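Local atomic coordinates of endoglucanase A (Clostridium acetobutylicum, PDB entry 3IK2), a protein that probably hydrolyses internal beta-1,4-glucosidic bonds of cellulose and related glucans, as an endoglucanase of glycoside hydrolase family 44 built on a TIM-like barrel. Residues 35-40 with 68-73; 43-48 with 82-87; 51-56 with 60-65. All blocks are in the same frame, centred on the assembly; numbering follows the deposited sequence.

Contact 1 (35-40 with 68-73)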
ATOM      1  N   ARG A  35       2.787  -8.570  -1.700  1.00  6.11           N
ATOM      2  CA  ARG A  35       1.907  -8.506  -2.871  1.00  6.81           C
ATOM      3  C   ARG A  35       0.434  -8.546  -2.456  1.00  6.57           C
ATOM      4  O   ARG A  35       0.081  -9.238  -1.501  1.00  6.68           O
ATOM      5  CB  ARG A  35       2.263  -9.616  -3.888  1.00  7.25           C
ATOM      6  CG  ARG A  35       3.645  -9.447  -4.553  1.00  4.66           C
ATOM      7  CD  ARG A  35       4.093 -10.765  -5.204  1.00  7.34           C
ATOM      8  NE  ARG A  35       3.474 -11.026  -6.524  1.00  9.01           N
ATOM      9  CZ  ARG A  35       2.564 -11.978  -6.775  1.00  7.55           C
ATOM     10  NH1 ARG A  35       2.156 -12.801  -5.818  1.00  4.36           N
ATOM     11  NH2 ARG A  35       2.083 -12.131  -8.004  1.00  7.91           N
ATOM     12  N   ARG A  36      -0.395  -7.751  -3.135  1.00  6.01           N
ATOM     13  CA  ARG A  36      -1.851  -7.727  -2.904  1.00  5.74           C
ATOM     14  C   ARG A  36      -2.629  -8.188  -4.132  1.00  5.90           C
ATOM     15  O   ARG A  36      -2.296  -7.793  -5.264  1.00  6.56           O
ATOM     16  CB  ARG A  36      -2.312  -6.300  -2.540  1.00  4.67           C
ATOM     17  CG  ARG A  36      -3.835  -6.009  -2.569  1.00  2.70           C
ATOM     18  CD  ARG A  36      -4.025  -4.627  -2.042  1.00  2.00           C
ATOM     19  NE  ARG A  36      -5.369  -4.121  -1.761  1.00  2.00           N
ATOM     20  CZ  ARG A  36      -6.065  -3.319  -2.573  1.00  2.00           C
ATOM     21  NH1 ARG A  36      -5.620  -3.015  -3.795  1.00  2.00           N
ATOM     22  NH2 ARG A  36      -7.232  -2.841  -2.188  1.00  2.00           N
ATOM     23  N   ILE A  37      -3.673  -8.991  -3.913  1.00  5.82           N
ATOM     24  CA  ILE A  37      -4.723  -9.155  -4.935  1.00  5.73           C
ATOM     25  C   ILE A  37      -5.979  -8.475  -4.396  1.00  6.02           C
ATOM     26  O   ILE A  37      -6.516  -8.873  -3.368  1.00  5.88           O
ATOM     27  CB  ILE A  37      -4.948 -10.621  -5.424  1.00  5.73           C
ATOM     28  CG1 ILE A  37      -6.024 -10.660  -6.532  1.00  6.92           C
ATOM     29  CG2 ILE A  37      -5.230 -11.617  -4.260  1.00  4.59           C
ATOM     30  CD1 ILE A  37      -6.328 -12.076  -7.094  1.00  6.49           C
ATOM     31  N   GLY A  38      -6.373  -7.382  -5.053  1.00  6.05           N
ATOM     32  CA  GLY A  38      -7.418  -6.489  -4.540  1.00  6.28           C
ATOM     33  C   GLY A  38      -7.859  -5.451  -5.547  1.00  6.22           C
ATOM     34  O   GLY A  38      -7.604  -5.585  -6.748  1.00  6.56           O
ATOM     35  N   GLY A  39      -8.532  -4.408  -5.072  1.00  6.09           N
ATOM     36  CA  GLY A  39      -8.992  -3.345  -5.974  1.00  5.80           C
ATOM     37  C   GLY A  39     -10.412  -3.621  -6.474  1.00  6.91           C
ATOM     38  O   GLY A  39     -11.121  -4.503  -5.967  1.00  5.62           O
ATOM     39  N   ASN A  40     -10.815  -2.874  -7.496  1.00  6.85           N
ATOM     40  CA  ASN A  40     -12.189  -2.875  -7.936  1.00  6.97           C
ATOM     41  C   ASN A  40     -12.735  -4.208  -8.388  1.00  6.70           C
ATOM     42  O   ASN A  40     -13.920  -4.445  -8.245  1.00  6.34           O
ATOM     43  CB  ASN A  40     -12.366  -1.826  -9.038  1.00  7.31           C
ATOM     44  CG  ASN A  40     -12.241  -0.426  -8.505  1.00  7.35           C
ATOM     45  OD1 ASN A  40     -12.233  -0.225  -7.291  1.00  4.32           O
ATOM     46  ND2 ASN A  40     -12.110   0.551  -9.403  1.00  7.57           N
ATOM     47  N   THR A  68      -7.164 -14.456 -16.746  1.00  9.28           N
ATOM     48  CA  THR A  68      -6.079 -14.094 -17.668  1.00  9.60           C
ATOM     49  C   THR A  68      -4.969 -13.268 -17.009  1.00  9.17           C
ATOM     50  O   THR A  68      -3.802 -13.575 -17.188  1.00  9.37           O
ATOM     51  CB  THR A  68      -6.607 -13.433 -19.008  1.00 10.64           C
ATOM     52  OG1 THR A  68      -7.180 -12.136 -18.748  1.00 11.27           O
ATOM     53  CG2 THR A  68      -7.666 -14.332 -19.656  1.00 10.55           C
ATOM     54  N   LEU A  69      -5.343 -12.247 -16.229  1.00  9.21           N
ATOM     55  CA  LEU A  69      -4.415 -11.403 -15.500  1.00  8.87           C
ATOM     56  C   LEU A  69      -3.458 -12.192 -14.602  1.00  9.39           C
ATOM     57  O   LEU A  69      -2.269 -11.854 -14.488  1.00  9.94           O
ATOM     58  CB  LEU A  69      -5.169 -10.322 -14.692  1.00  8.65           C
ATOM     59  CG  LEU A  69      -4.316  -9.242 -14.006  1.00  8.84           C
ATOM     60  CD1 LEU A  69      -3.556  -8.405 -15.047  1.00  9.83           C
ATOM     61  CD2 LEU A  69      -5.106  -8.334 -13.031  1.00 10.35           C
ATOM     62  N   TYR A  70      -3.967 -13.221 -13.956  1.00  9.91           N
ATOM     63  CA  TYR A  70      -3.150 -14.009 -13.018  1.00 10.78           C
ATOM     64  C   TYR A  70      -2.588 -15.289 -13.648  1.00 12.29           C
ATOM     65  O   TYR A  70      -1.991 -16.116 -12.960  1.00 13.70           O
ATOM     66  CB  TYR A  70      -3.911 -14.234 -11.695  1.00  8.86           C
ATOM     67  CG  TYR A  70      -4.049 -12.920 -10.948  1.00  7.75           C
ATOM     68  CD1 TYR A  70      -5.206 -12.157 -11.028  1.00  5.04           C
ATOM     69  CD2 TYR A  70      -2.982 -12.411 -10.206  1.00  7.19           C
ATOM     70  CE1 TYR A  70      -5.300 -10.904 -10.359  1.00  6.82           C
ATOM     71  CE2 TYR A  70      -3.062 -11.157  -9.546  1.00  7.21           C
ATOM     72  CZ  TYR A  70      -4.217 -10.413  -9.637  1.00  7.17           C
ATOM     73  OH  TYR A  70      -4.283  -9.201  -8.982  1.00  7.05           O
ATOM     74  N   ASP A  71      -2.756 -15.428 -14.970  1.00 14.34           N
ATOM     75  CA  ASP A  71      -2.045 -16.450 -15.748  1.00 16.06           C
ATOM     76  C   ASP A  71      -2.415 -17.864 -15.305  1.00 16.43           C
ATOM     77  O   ASP A  71      -1.571 -18.763 -15.259  1.00 16.76           O
ATOM     78  CB  ASP A  71      -0.533 -16.230 -15.637  1.00 16.71           C
ATOM     79  CG  ASP A  71      -0.101 -14.884 -16.183  1.00 20.51           C
ATOM     80  OD1 ASP A  71      -0.482 -14.561 -17.330  1.00 26.04           O
ATOM     81  OD2 ASP A  71       0.634 -14.138 -15.489  1.00 27.56           O
ATOM     82  N   VAL A  72      -3.694 -18.030 -14.975  1.00 16.49           N
ATOM     83  CA  VAL A  72      -4.279 -19.311 -14.618  1.00 15.90           C
ATOM     84  C   VAL A  72      -4.332 -20.147 -15.901  1.00 16.24           C
ATOM     85  O   VAL A  72      -4.854 -19.669 -16.906  1.00 16.62           O
ATOM     86  CB  VAL A  72      -5.719 -19.106 -14.068  1.00 15.51           C
ATOM     87  CG1 VAL A  72      -6.357 -20.424 -13.677  1.00 14.00           C
ATOM     88  CG2 VAL A  72      -5.722 -18.113 -12.896  1.00 14.14           C
ATOM     89  N   PRO A  73      -3.803 -21.384 -15.873  1.00 16.52           N
ATOM     90  CA  PRO A  73      -3.914 -22.224 -17.085  1.00 17.07           C
ATOM     91  C   PRO A  73      -5.360 -22.672 -17.347  1.00 17.48           C
ATOM     92  O   PRO A  73      -6.175 -22.809 -16.401  1.00 16.97           O
ATOM     93  CB  PRO A  73      -2.999 -23.412 -16.783  1.00 17.35           C
ATOM     94  CG  PRO A  73      -2.887 -23.458 -15.276  1.00 17.73           C
ATOM     95  CD  PRO A  73      -3.102 -22.068 -14.766  1.00 16.38           C
TER
HETATM   96  O   HOH W   1      -2.030  -8.625  -7.825  1.00  7.63           O

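Contact 2 (43-48 with 82-87). With CA (calcium ion), chain C.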
ATOM      1  N   THR A  43     -14.428  -6.967  -5.706  1.00  7.55           N
ATOM      2  CA  THR A  43     -15.750  -6.876  -5.044  1.00  7.06           C
ATOM      3  C   THR A  43     -16.713  -7.953  -5.537  1.00  8.13           C
ATOM      4  O   THR A  43     -17.451  -8.580  -4.742  1.00  8.60           O
ATOM      5  CB  THR A  43     -16.375  -5.492  -5.245  1.00  7.29           C
ATOM      6  OG1 THR A  43     -15.515  -4.498  -4.685  1.00  2.99           O
ATOM      7  CG2 THR A  43     -17.768  -5.404  -4.602  1.00  6.63           C
ATOM      8  N   GLY A  44     -16.721  -8.160  -6.852  1.00  8.28           N
ATOM      9  CA  GLY A  44     -17.616  -9.133  -7.445  1.00  8.49           C
ATOM     10  C   GLY A  44     -16.944 -10.393  -7.964  1.00  8.74           C
ATOM     11  O   GLY A  44     -17.560 -11.145  -8.751  1.00  9.91           O
ATOM     12  N   TYR A  45     -15.697 -10.626  -7.533  1.00  8.00           N
ATOM     13  CA  TYR A  45     -14.997 -11.893  -7.778  1.00  7.23           C
ATOM     14  C   TYR A  45     -15.660 -13.084  -7.076  1.00  7.29           C
ATOM     15  O   TYR A  45     -15.852 -13.098  -5.845  1.00  7.71           O
ATOM     16  CB  TYR A  45     -13.509 -11.823  -7.385  1.00  6.43           C
ATOM     17  CG  TYR A  45     -12.801 -13.160  -7.410  1.00  4.58           C
ATOM     18  CD1 TYR A  45     -12.360 -13.722  -8.610  1.00  5.10           C
ATOM     19  CD2 TYR A  45     -12.587 -13.872  -6.236  1.00  4.67           C
ATOM     20  CE1 TYR A  45     -11.728 -14.963  -8.624  1.00  4.83           C
ATOM     21  CE2 TYR A  45     -11.934 -15.105  -6.234  1.00  3.16           C
ATOM     22  CZ  TYR A  45     -11.509 -15.644  -7.424  1.00  5.69           C
ATOM     23  OH  TYR A  45     -10.885 -16.885  -7.430  1.00  6.75           O
ATOM     24  N   ASN A  46     -15.939 -14.094  -7.885  1.00  6.98           N
ATOM     25  CA  ASN A  46     -16.577 -15.315  -7.469  1.00  7.35           C
ATOM     26  C   ASN A  46     -15.521 -16.402  -7.354  1.00  7.44           C
ATOM     27  O   ASN A  46     -14.950 -16.789  -8.372  1.00  7.18           O
ATOM     28  CB  ASN A  46     -17.608 -15.673  -8.545  1.00  7.09           C
ATOM     29  CG  ASN A  46     -18.414 -16.914  -8.209  1.00  7.46           C
ATOM     30  OD1 ASN A  46     -17.959 -17.797  -7.486  1.00  9.27           O
ATOM     31  ND2 ASN A  46     -19.639 -16.976  -8.730  1.00  7.39           N
ATOM     32  N   TRP A  47     -15.270 -16.903  -6.130  1.00  7.24           N
ATOM     33  CA  TRP A  47     -14.151 -17.835  -5.892  1.00  6.29           C
ATOM     34  C   TRP A  47     -14.411 -19.228  -6.429  1.00  7.38           C
ATOM     35  O   TRP A  47     -13.475 -19.996  -6.728  1.00  6.97           O
ATOM     36  CB  TRP A  47     -13.743 -17.857  -4.407  1.00  6.02           C
ATOM     37  CG  TRP A  47     -14.622 -18.693  -3.490  1.00  6.70           C
ATOM     38  CD1 TRP A  47     -15.837 -18.340  -2.926  1.00  6.51           C
ATOM     39  CD2 TRP A  47     -14.360 -20.032  -3.063  1.00  4.82           C
ATOM     40  NE1 TRP A  47     -16.309 -19.370  -2.147  1.00  6.07           N
ATOM     41  CE2 TRP A  47     -15.427 -20.422  -2.228  1.00  7.46           C
ATOM     42  CE3 TRP A  47     -13.302 -20.924  -3.275  1.00  7.09           C
ATOM     43  CZ2 TRP A  47     -15.472 -21.678  -1.626  1.00  8.52           C
ATOM     44  CZ3 TRP A  47     -13.349 -22.173  -2.681  1.00  6.45           C
ATOM     45  CH2 TRP A  47     -14.416 -22.537  -1.864  1.00  6.65           C
ATOM     46  N   GLU A  48     -15.697 -19.553  -6.531  1.00  8.39           N
ATOM     47  CA  GLU A  48     -16.145 -20.843  -7.065  1.00  8.31           C
ATOM     48  C   GLU A  48     -15.834 -21.048  -8.539  1.00  8.27           C
ATOM     49  O   GLU A  48     -15.497 -22.149  -8.944  1.00  8.40           O
ATOM     50  CB  GLU A  48     -17.641 -21.021  -6.798  1.00  8.70           C
ATOM     51  CG  GLU A  48     -18.008 -20.929  -5.294  1.00  6.15           C
ATOM     52  CD  GLU A  48     -19.468 -21.197  -5.063  1.00  6.81           C
ATOM     53  OE1 GLU A  48     -20.228 -21.202  -6.081  1.00  6.29           O
ATOM     54  OE2 GLU A  48     -19.854 -21.461  -3.883  1.00  4.08           O
ATOM     55  N   SER A  82      -8.617 -20.602  -8.140  1.00  8.30           N
ATOM     56  CA  SER A  82      -7.425 -20.753  -8.989  1.00  7.97           C
ATOM     57  C   SER A  82      -6.692 -19.420  -9.249  1.00  7.61           C
ATOM     58  O   SER A  82      -5.471 -19.403  -9.402  1.00  8.04           O
ATOM     59  CB  SER A  82      -7.756 -21.483 -10.306  1.00  7.55           C
ATOM     60  OG  SER A  82      -8.465 -20.645 -11.206  1.00  9.15           O
ATOM     61  N   VAL A  83      -7.436 -18.317  -9.292  1.00  6.71           N
ATOM     62  CA  VAL A  83      -6.848 -16.999  -9.428  1.00  6.03           C
ATOM     63  C   VAL A  83      -5.954 -16.686  -8.201  1.00  6.21           C
ATOM     64  O   VAL A  83      -4.801 -16.259  -8.345  1.00  6.14           O
ATOM     65  CB  VAL A  83      -7.960 -15.910  -9.638  1.00  6.23           C
ATOM     66  CG1 VAL A  83      -7.419 -14.476  -9.435  1.00  5.92           C
ATOM     67  CG2 VAL A  83      -8.672 -16.054 -11.021  1.00  3.94           C
ATOM     68  N   TYR A  84      -6.502 -16.907  -7.004  1.00  6.65           N
ATOM     69  CA  TYR A  84      -5.801 -16.669  -5.721  1.00  6.10           C
ATOM     70  C   TYR A  84      -4.671 -17.673  -5.464  1.00  6.28           C
ATOM     71  O   TYR A  84      -3.626 -17.316  -4.907  1.00  6.17           O
ATOM     72  CB  TYR A  84      -6.797 -16.654  -4.551  1.00  5.95           C
ATOM     73  CG  TYR A  84      -7.630 -15.378  -4.454  1.00  7.14           C
ATOM     74  CD1 TYR A  84      -7.797 -14.735  -3.232  1.00  7.01           C
ATOM     75  CD2 TYR A  84      -8.246 -14.823  -5.576  1.00  5.27           C
ATOM     76  CE1 TYR A  84      -8.559 -13.589  -3.122  1.00  5.35           C
ATOM     77  CE2 TYR A  84      -8.995 -13.666  -5.483  1.00  4.66           C
ATOM     78  CZ  TYR A  84      -9.151 -13.058  -4.247  1.00  5.69           C
ATOM     79  OH  TYR A  84      -9.912 -11.924  -4.132  1.00  6.10           O
ATOM     80  N   THR A  85      -4.867 -18.931  -5.845  1.00  6.39           N
ATOM     81  CA  THR A  85      -3.768 -19.877  -5.709  1.00  6.75           C
ATOM     82  C   THR A  85      -2.633 -19.619  -6.730  1.00  7.18           C
ATOM     83  O   THR A  85      -1.453 -19.708  -6.387  1.00  7.87           O
ATOM     84  CB  THR A  85      -4.248 -21.363  -5.557  1.00  7.11           C
ATOM     85  OG1 THR A  85      -4.872 -21.825  -6.757  1.00  7.43           O
ATOM     86  CG2 THR A  85      -5.263 -21.482  -4.397  1.00  2.78           C
ATOM     87  N   ALA A  86      -2.956 -19.207  -7.950  1.00  7.83           N
ATOM     88  CA  ALA A  86      -1.884 -18.796  -8.872  1.00  7.65           C
ATOM     89  C   ALA A  86      -1.121 -17.609  -8.252  1.00  7.62           C
ATOM     90  O   ALA A  86       0.108 -17.612  -8.201  1.00  7.07           O
ATOM     91  CB  ALA A  86      -2.441 -18.425 -10.253  1.00  7.65           C
ATOM     92  N   PHE A  87      -1.876 -16.609  -7.788  1.00  7.11           N
ATOM     93  CA  PHE A  87      -1.312 -15.448  -7.091  1.00  7.14           C
ATOM     94  C   PHE A  87      -0.397 -15.818  -5.905  1.00  6.80           C
ATOM     95  O   PHE A  87       0.777 -15.446  -5.889  1.00  6.92           O
ATOM     96  CB  PHE A  87      -2.410 -14.466  -6.657  1.00  5.91           C
ATOM     97  CG  PHE A  87      -1.887 -13.294  -5.888  1.00  5.84           C
ATOM     98  CD1 PHE A  87      -1.315 -12.221  -6.545  1.00  5.05           C
ATOM     99  CD2 PHE A  87      -1.980 -13.258  -4.486  1.00  7.25           C
ATOM    100  CE1 PHE A  87      -0.817 -11.135  -5.817  1.00  6.10           C
ATOM    101  CE2 PHE A  87      -1.466 -12.170  -3.755  1.00  4.29           C
ATOM    102  CZ  PHE A  87      -0.893 -11.118  -4.434  1.00  4.80           C
TER
HETATM  103 CA    CA C 514     -22.256 -21.785  -4.646  1.00  7.53          CA
HETATM  104  O   HOH W   2     -23.093 -20.747  -6.658  1.00 10.09           O
HETATM  105  O   HOH W   3     -22.439 -22.800  -2.560  1.00 18.21           O

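Contact 3 (51-56 with 60-65)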
ATOM      1  N   ASP A  51     -15.076 -16.053 -12.125  1.00  7.77           N
ATOM      2  CA  ASP A  51     -15.737 -14.936 -12.778  1.00  7.73           C
ATOM      3  C   ASP A  51     -15.662 -13.668 -11.944  1.00  7.45           C
ATOM      4  O   ASP A  51     -15.608 -13.699 -10.704  1.00  7.81           O
ATOM      5  CB  ASP A  51     -17.215 -15.264 -13.087  1.00  7.83           C
ATOM      6  CG  ASP A  51     -17.360 -16.437 -14.044  1.00  7.56           C
ATOM      7  OD1 ASP A  51     -16.347 -16.816 -14.663  1.00  8.75           O
ATOM      8  OD2 ASP A  51     -18.473 -16.979 -14.177  1.00  8.20           O
ATOM      9  N   SER A  52     -15.645 -12.537 -12.631  1.00  7.36           N
ATOM     10  CA  SER A  52     -15.658 -11.256 -11.935  1.00  6.80           C
ATOM     11  C   SER A  52     -16.314 -10.212 -12.838  1.00  7.64           C
ATOM     12  O   SER A  52     -16.575 -10.463 -14.025  1.00  6.97           O
ATOM     13  CB  SER A  52     -14.244 -10.869 -11.457  1.00  7.04           C
ATOM     14  OG  SER A  52     -13.319 -10.666 -12.542  1.00  7.18           O
ATOM     15  N   ASN A  53     -16.578  -9.037 -12.272  1.00  8.19           N
ATOM     16  CA  ASN A  53     -17.203  -7.960 -12.996  1.00  7.77           C
ATOM     17  C   ASN A  53     -16.402  -6.657 -12.837  1.00  8.45           C
ATOM     18  O   ASN A  53     -16.016  -6.269 -11.718  1.00  8.77           O
ATOM     19  CB  ASN A  53     -18.670  -7.823 -12.554  1.00  7.57           C
ATOM     20  CG  ASN A  53     -19.498  -6.905 -13.472  1.00  8.45           C
ATOM     21  OD1 ASN A  53     -19.384  -5.686 -13.406  1.00  4.76           O
ATOM     22  ND2 ASN A  53     -20.359  -7.500 -14.299  1.00  7.86           N
ATOM     23  N   ALA A  54     -16.144  -6.004 -13.971  1.00  7.99           N
ATOM     24  CA  ALA A  54     -15.361  -4.764 -14.020  1.00  8.84           C
ATOM     25  C   ALA A  54     -16.042  -3.582 -13.329  1.00  9.26           C
ATOM     26  O   ALA A  54     -15.364  -2.613 -12.958  1.00  9.76           O
ATOM     27  CB  ALA A  54     -14.999  -4.383 -15.483  1.00  6.94           C
ATOM     28  N   GLY A  55     -17.363  -3.659 -13.148  1.00  8.84           N
ATOM     29  CA  GLY A  55     -18.112  -2.502 -12.667  1.00  9.01           C
ATOM     30  C   GLY A  55     -17.953  -1.368 -13.674  1.00  9.72           C
ATOM     31  O   GLY A  55     -17.716  -1.587 -14.874  1.00  8.10           O
ATOM     32  N   THR A  56     -18.063  -0.139 -13.190  1.00 10.92           N
ATOM     33  CA  THR A  56     -18.058   0.987 -14.104  1.00 10.92           C
ATOM     34  C   THR A  56     -16.684   1.314 -14.722  1.00 10.98           C
ATOM     35  O   THR A  56     -16.632   2.147 -15.611  1.00 10.28           O
ATOM     36  CB  THR A  56     -18.726   2.225 -13.483  1.00 11.88           C
ATOM     37  OG1 THR A  56     -18.043   2.573 -12.263  1.00 11.74           O
ATOM     38  CG2 THR A  56     -20.236   1.925 -13.227  1.00  7.99           C
ATOM     39  N   ASN A  60     -19.496  -2.617 -16.921  1.00  9.44           N
ATOM     40  CA  ASN A  60     -20.159  -3.590 -16.066  1.00  8.68           C
ATOM     41  C   ASN A  60     -19.977  -4.962 -16.669  1.00  8.31           C
ATOM     42  O   ASN A  60     -20.907  -5.746 -16.696  1.00  7.73           O
ATOM     43  CB  ASN A  60     -21.638  -3.261 -15.967  1.00  8.61           C
ATOM     44  CG  ASN A  60     -21.912  -2.096 -15.062  1.00  8.68           C
ATOM     45  OD1 ASN A  60     -21.268  -1.940 -14.035  1.00  9.61           O
ATOM     46  ND2 ASN A  60     -22.904  -1.276 -15.423  1.00  8.38           N
ATOM     47  N   GLU A  61     -18.775  -5.231 -17.180  1.00  8.41           N
ATOM     48  CA  GLU A  61     -18.513  -6.489 -17.896  1.00  8.71           C
ATOM     49  C   GLU A  61     -18.170  -7.669 -16.975  1.00  9.14           C
ATOM     50  O   GLU A  61     -17.248  -7.587 -16.124  1.00  8.03           O
ATOM     51  CB  GLU A  61     -17.407  -6.282 -18.924  1.00  8.49           C
ATOM     52  CG  GLU A  61     -17.122  -7.500 -19.783  1.00 10.65           C
ATOM     53  CD  GLU A  61     -16.025  -7.232 -20.776  1.00 12.85           C
ATOM     54  OE1 GLU A  61     -16.336  -6.617 -21.806  1.00 13.92           O
ATOM     55  OE2 GLU A  61     -14.859  -7.614 -20.506  1.00 12.90           O
ATOM     56  N   SER A  62     -18.921  -8.751 -17.163  1.00  8.69           N
ATOM     57  CA  SER A  62     -18.672 -10.011 -16.479  1.00  8.97           C
ATOM     58  C   SER A  62     -17.867 -10.910 -17.404  1.00  9.16           C
ATOM     59  O   SER A  62     -18.266 -11.176 -18.547  1.00  7.66           O
ATOM     60  CB  SER A  62     -19.983 -10.689 -16.105  1.00  8.88           C
ATOM     61  OG  SER A  62     -20.508 -10.119 -14.930  1.00  8.93           O
ATOM     62  N   ASP A  63     -16.732 -11.387 -16.901  1.00  8.74           N
ATOM     63  CA  ASP A  63     -15.760 -11.994 -17.778  1.00  9.12           C
ATOM     64  C   ASP A  63     -14.680 -12.784 -17.020  1.00  8.94           C
ATOM     65  O   ASP A  63     -14.714 -12.928 -15.780  1.00  9.79           O
ATOM     66  CB  ASP A  63     -15.126 -10.909 -18.682  1.00  8.40           C
ATOM     67  CG  ASP A  63     -14.391  -9.850 -17.881  1.00  9.11           C
ATOM     68  OD1 ASP A  63     -14.001 -10.156 -16.728  1.00  8.95           O
ATOM     69  OD2 ASP A  63     -14.210  -8.719 -18.383  1.00  8.27           O
ATOM     70  N   ASN A  64     -13.716 -13.277 -17.780  1.00  8.12           N
ATOM     71  CA  ASN A  64     -12.636 -14.091 -17.241  1.00  8.96           C
ATOM     72  C   ASN A  64     -11.371 -13.250 -16.967  1.00  8.28           C
ATOM     73  O   ASN A  64     -10.277 -13.788 -16.921  1.00  8.38           O
ATOM     74  CB  ASN A  64     -12.284 -15.206 -18.237  1.00  9.18           C
ATOM     75  CG  ASN A  64     -11.664 -14.655 -19.548  1.00 10.22           C
ATOM     76  OD1 ASN A  64     -11.547 -13.446 -19.741  1.00  9.94           O
ATOM     77  ND2 ASN A  64     -11.264 -15.550 -20.433  1.00 12.81           N
ATOM     78  N   TYR A  65     -11.533 -11.944 -16.774  1.00  8.28           N
ATOM     79  CA  TYR A  65     -10.397 -11.018 -16.666  1.00  8.36           C
ATOM     80  C   TYR A  65      -9.354 -11.455 -15.621  1.00  8.01           C
ATOM     81  O   TYR A  65      -8.145 -11.449 -15.876  1.00  7.40           O
ATOM     82  CB  TYR A  65     -10.897  -9.591 -16.368  1.00  8.85           C
ATOM     83  CG  TYR A  65      -9.776  -8.587 -16.131  1.00  9.49           C
ATOM     84  CD1 TYR A  65      -9.053  -8.055 -17.199  1.00 11.20           C
ATOM     85  CD2 TYR A  65      -9.452  -8.159 -14.824  1.00  8.81           C
ATOM     86  CE1 TYR A  65      -8.011  -7.128 -16.981  1.00 11.10           C
ATOM     87  CE2 TYR A  65      -8.424  -7.255 -14.591  1.00  7.59           C
ATOM     88  CZ  TYR A  65      -7.699  -6.746 -15.672  1.00 10.30           C
ATOM     89  OH  TYR A  65      -6.683  -5.839 -15.447  1.00 10.55           O
TER
HETATM   90  O   HOH W   4     -12.686 -13.047 -13.636  1.00  7.34           O

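Contact 1 (35-40 with 68-73)
Strand 34-37, the second strand of the parallel eight-stranded barrel, meets the residue just after helix 65-69 through Ile-37 and Tyr-70, a pair that joins the barrel wall to a short helix of the long excursion following this strand. The ethyl arm of Ile-37 is fully extended, with CG1 anti to the backbone N (chi1 -178°), and this carries CD1 over one face of the Tyr-70 ring. Ile-37 CD1 lies 3.9 Å from the centroid of the Tyr-70 ring and 23° off the ring normal, a CH-pi contact displaced toward the rim. The preceding methylene follows the same line: Ile-37 CG1 is 3.6 Å from Tyr-70 CZ and 3.3 Å from Tyr-70 OH. Leu-69 CG lies over the rim of the opposite face, so the ring is held between two aliphatic groups, while Trp-66 meets it edge-to-face.

The polar link is indirect. Water 1 lies in the ring plane at the edge, accepts from Tyr-70 OH at 2.6 Å and donates to Arg-36 O at 2.7 Å. Tyr-70 itself sits where the helix stops: Asp-71, at positive phi, is the C-prime residue of a Schellman motif in which Asp-71 N bonds Thr-68 O at 3.1 Å. The side chain of Arg-36 leaves in another direction, to a salt bridge with Glu-352.

With no direct hydrogen bond between the segments, the join combines dispersion over an aromatic face with one water bridge. The bridge gives the phenol proton a defined acceptor and probably helps to fix the direction of the hydroxyl O-H.

Contact 2 (43-48 with 82-87)
Aromatic packing carries most of the contact between Tyr-45, in the loop after strand 34-37, and Tyr-84 on helix 82-93. The two ring planes differ by only 17°, but a large lateral offset, with the Tyr-45 and Tyr-84 centroids 4.9 Å apart, leaves little ring over ring. The touching is therefore local: Tyr-84 CE2 stands over the rim of one face of the Tyr-45 ring, 3.4 Å from Tyr-45 CE2. A chi1 of 171° turns the Tyr-45 ring away from its own N and toward the helix.

Aliphatic packing adds Val-83, whose CB approaches the Tyr-45 ring obliquely, 4.0 Å from Tyr-45 CE1 and 3.8 Å from Tyr-45 OH.

Hydrogen bonds do not cross between the segments; the phenols find partners beyond them. Tyr-45 OH pairs with Asn-50 OD1, which also accepts from Val-83 N, and Tyr-84 OH pairs with Thr-102 O on a neighbouring barrel strand.

Metal coordination occupies the far end of the loop. Glu-48 reaches the calcium ion with an extended chain and chelates it through OE1 and OE2, each 2.5 Å from the metal. Two waters, at 2.4 Å and 2.3 Å from the calcium ion, share the shell with the backbone O of Asp-144 and of Ser-149 and with Asp-147 OD1. Helix 82-93 comes late in the connection from barrel strand 34-37 to its parallel neighbour 99-103, so the tyrosine pair packs loop against helix within a beta-alpha-beta crossover of the TIM-like barrel.

Contact 3 (51-56 with 60-65)
Asn-53 faces Ser-62 across a two-stranded antiparallel ladder, and its side chain ties together both strands and the turn. Asn-53 CB lies 3.8 Å from Ser-62 OG. A chi1 of -168° swings the amide toward the partner strand, bringing Asn-53 CG within 3.5 Å of Glu-61 O. At the tip, Asn-53 ND2 donates to Ser-62 OG at 2.7 Å, nearly straight at 161° and close to the amide plane; a weak second bond runs from ND2 to Asn-60 O. The other branch reaches forward along its own chain: Asn-53 OD1 accepts from Gly-55 N at 2.9 Å, an Asx turn. Both ends of the amide are thus engaged, which fixes its rotation.

Backbone bonds continue the ladder. Asp-63 N donates to Ser-52 O at 3.0 Å, with a weak return bond from Ser-52 N to Asp-63 O. Ala-54 N meets Glu-61 O at 2.9 Å, and Asn-60 N closes on Gly-55 O. Water 4 bridges Ser-52 OG and Asp-63 O, while Arg-41 binds both Ser-52 OG and the Asp-63 carboxylate.

Asn-53 with Ser-62 is the non-hydrogen-bonded pair of a beta hairpin, which strand 115-116 extends into a small antiparallel sheet.

All three contacts lie on the same side of the chain's centre, from barrel strand 34-37 through the connection that leads to strand 99-103. The segments of contacts 1 and 2 alternate in sequence, whereas the hairpin of contact 3 falls between the halves of each. Centres of contacts 1 and 2 are about 8 Å apart, and Ile-37 CD1 packs 3.5 Å from Tyr-84 CE2. Contact 3 is centred about 13 Å from both; Asn-46 N and Asp-51 O, 2.9 Å apart and probably hydrogen-bonded, couple it to contact 2. Contact 1 meets contact 3 only through the chain, so the three connect strand, helix 82-93, hairpin and the loop that supplies Glu-48 to the calcium ion.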